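PDB 2Q0Q: aryl esterase from Mycobacterium smegmatis, which hydrolyses aryl esters and catalyses acyl transfer to alcohols in aqueous conditions, as a member of the SGNH hydrolase family. Local coordinates for residues Thr35-Gln40 / Leu204-Ala209. Residues are numbered along the deposited sequence; the frame is centred on the assembly and turned at random.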
ATOM      1  N   THR G  35      -9.908 -23.393 -29.791  1.00 22.18           N
ATOM      2  CA  THR G  35     -10.026 -24.293 -28.638  1.00 22.52           C
ATOM      3  C   THR G  35     -11.017 -25.439 -28.932  1.00 22.60           C
ATOM      4  O   THR G  35     -10.838 -26.576 -28.480  1.00 23.19           O
ATOM      5  CB  THR G  35     -10.433 -23.530 -27.333  1.00 22.73           C
ATOM      6  OG1 THR G  35     -11.642 -22.787 -27.547  1.00 23.18           O
ATOM      7  CG2 THR G  35      -9.344 -22.581 -26.941  1.00 22.99           C
ATOM      8  N   GLY G  36     -12.069 -25.120 -29.682  1.00 23.12           N
ATOM      9  CA  GLY G  36     -13.045 -26.120 -30.111  1.00 23.09           C
ATOM     10  C   GLY G  36     -12.505 -27.041 -31.183  1.00 23.00           C
ATOM     11  O   GLY G  36     -12.700 -28.251 -31.094  1.00 22.70           O
ATOM     12  N   VAL G  37     -11.817 -26.469 -32.180  1.00 22.68           N
ATOM     13  CA  VAL G  37     -11.138 -27.245 -33.224  1.00 23.18           C
ATOM     14  C   VAL G  37     -10.097 -28.178 -32.602  1.00 23.76           C
ATOM     15  O   VAL G  37      -9.996 -29.354 -32.993  1.00 22.47           O
ATOM     16  CB  VAL G  37     -10.461 -26.334 -34.257  1.00 22.73           C
ATOM     17  CG1 VAL G  37      -9.633 -27.175 -35.206  1.00 23.02           C
ATOM     18  CG2 VAL G  37     -11.516 -25.510 -34.987  1.00 23.18           C
ATOM     19  N   LEU G  38      -9.388 -27.669 -31.577  1.00 24.17           N
ATOM     20  CA  LEU G  38      -8.454 -28.494 -30.816  1.00 24.40           C
ATOM     21  C   LEU G  38      -9.181 -29.691 -30.201  1.00 25.04           C
ATOM     22  O   LEU G  38      -8.730 -30.822 -30.327  1.00 24.91           O
ATOM     23  CB  LEU G  38      -7.742 -27.665 -29.729  1.00 23.63           C
ATOM     24  CG  LEU G  38      -6.729 -28.377 -28.823  1.00 23.90           C
ATOM     25  CD1 LEU G  38      -5.578 -28.986 -29.567  1.00 24.01           C
ATOM     26  CD2 LEU G  38      -6.207 -27.387 -27.816  1.00 22.92           C
ATOM     27  N   ALA G  39     -10.314 -29.431 -29.550  1.00 25.68           N
ATOM     28  CA  ALA G  39     -11.066 -30.480 -28.863  1.00 26.62           C
ATOM     29  C   ALA G  39     -11.568 -31.554 -29.838  1.00 28.02           C
ATOM     30  O   ALA G  39     -11.472 -32.759 -29.543  1.00 27.38           O
ATOM     31  CB  ALA G  39     -12.223 -29.863 -28.079  1.00 27.09           C
ATOM     32  N   GLN G  40     -12.115 -31.094 -30.978  1.00 28.91           N
ATOM     33  CA  GLN G  40     -12.570 -31.956 -32.095  1.00 29.48           C
ATOM     34  C   GLN G  40     -11.445 -32.856 -32.567  1.00 29.58           C
ATOM     35  O   GLN G  40     -11.606 -34.074 -32.712  1.00 30.12           O
ATOM     36  CB  GLN G  40     -12.968 -31.132 -33.335  1.00 30.46           C
ATOM     37  CG  GLN G  40     -14.262 -30.350 -33.284  1.00 31.94           C
ATOM     38  CD  GLN G  40     -14.371 -29.382 -34.485  1.00 32.62           C
ATOM     39  OE1 GLN G  40     -14.022 -29.735 -35.623  1.00 37.23           O
ATOM     40  NE2 GLN G  40     -14.839 -28.160 -34.224  1.00 35.66           N
ATOM     41  N   LEU G 204      -4.772 -23.053 -36.496  1.00 21.39           N
ATOM     42  CA  LEU G 204      -4.106 -23.038 -35.190  1.00 21.30           C
ATOM     43  C   LEU G 204      -4.522 -24.258 -34.357  1.00 20.90           C
ATOM     44  O   LEU G 204      -3.687 -24.895 -33.707  1.00 21.22           O
ATOM     45  CB  LEU G 204      -4.411 -21.753 -34.412  1.00 21.02           C
ATOM     46  CG  LEU G 204      -3.553 -21.586 -33.145  1.00 21.13           C
ATOM     47  CD1 LEU G 204      -2.061 -21.553 -33.499  1.00 21.94           C
ATOM     48  CD2 LEU G 204      -3.937 -20.373 -32.375  1.00 20.82           C
ATOM     49  N   GLY G 205      -5.811 -24.563 -34.383  1.00 20.62           N
ATOM     50  CA  GLY G 205      -6.349 -25.763 -33.706  1.00 21.07           C
ATOM     51  C   GLY G 205      -5.768 -27.100 -34.170  1.00 21.73           C
ATOM     52  O   GLY G 205      -5.473 -27.999 -33.353  1.00 21.81           O
ATOM     53  N   VAL G 206      -5.615 -27.231 -35.485  1.00 21.80           N
ATOM     54  CA  VAL G 206      -5.058 -28.447 -36.107  1.00 22.44           C
ATOM     55  C   VAL G 206      -3.536 -28.631 -35.838  1.00 21.67           C
ATOM     56  O   VAL G 206      -3.015 -29.779 -35.714  1.00 23.74           O
ATOM     57  CB  VAL G 206      -5.319 -28.443 -37.619  1.00 23.41           C
ATOM     58  CG1 VAL G 206      -4.398 -29.407 -38.325  1.00 23.76           C
ATOM     59  CG2 VAL G 206      -6.783 -28.766 -37.903  1.00 23.81           C
ATOM     60  N   ALA G 207      -2.861 -27.474 -35.702  1.00 20.72           N
ATOM     61  CA  ALA G 207      -1.439 -27.509 -35.416  1.00 20.29           C
ATOM     62  C   ALA G 207      -1.216 -27.849 -33.958  1.00 19.70           C
ATOM     63  O   ALA G 207      -0.338 -28.642 -33.645  1.00 19.19           O
ATOM     64  CB  ALA G 207      -0.837 -26.183 -35.717  1.00 19.62           C
ATOM     65  N   LEU G 208      -1.990 -27.199 -33.089  1.00 19.86           N
ATOM     66  CA  LEU G 208      -1.865 -27.442 -31.643  1.00 19.91           C
ATOM     67  C   LEU G 208      -2.308 -28.851 -31.249  1.00 20.32           C
ATOM     68  O   LEU G 208      -1.812 -29.405 -30.249  1.00 21.67           O
ATOM     69  CB  LEU G 208      -2.625 -26.377 -30.829  1.00 19.96           C
ATOM     70  CG  LEU G 208      -1.976 -24.981 -30.768  1.00 20.94           C
ATOM     71  CD1 LEU G 208      -2.924 -23.922 -30.172  1.00 19.38           C
ATOM     72  CD2 LEU G 208      -0.630 -24.999 -30.011  1.00 22.77           C
ATOM     73  N   ALA G 209      -3.289 -29.406 -31.969  1.00 20.25           N
ATOM     74  CA  ALA G 209      -3.715 -30.789 -31.722  1.00 20.57           C
ATOM     75  C   ALA G 209      -2.489 -31.706 -31.884  1.00 19.67           C
ATOM     76  O   ALA G 209      -2.229 -32.553 -31.036  1.00 20.90           O
ATOM     77  CB  ALA G 209      -4.824 -31.178 -32.673  1.00 21.54           C
TER
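Gly205 O accepts the helical hydrogen bond from Ala209 N at 2.9 Å, and Leu38 pushes its CD1 methyl against this turn. Leu38 CD1 lies 3.3 Å from Ala209 N, a tight fit of methyl on backbone, and also touches the CB atoms of Leu208 and Ala209. The torsions bring it there: CG is anti to the backbone N (chi1 180°), and chi2 of 60° turns CD1 to the facing helix. The preceding residue, Val37, lays CG1 over the bare backbone of Gly205, 3.9 Å from Gly205 CA, while the same methyl reaches Val206 CG2 at 4.2 Å. With no side chain on Gly205, the two helices come close, Leu38 CA to Gly205 CA being 4.5 Å. The segment axes approach to 7.7 Å and cross at -46°. No hydrogen bond links the two segments; the contact is apolar and largely buried. Beneath it runs the parallel sheet of the SGNH fold, with both helices on one face: Leu38 and Thr35 rest on Cys7 of strand 3-9, Thr35 OG1 hydrogen-bonds Glu50 of edge strand 46-52, and Leu208 packs on Phe180 of strand 179-181, at the other edge.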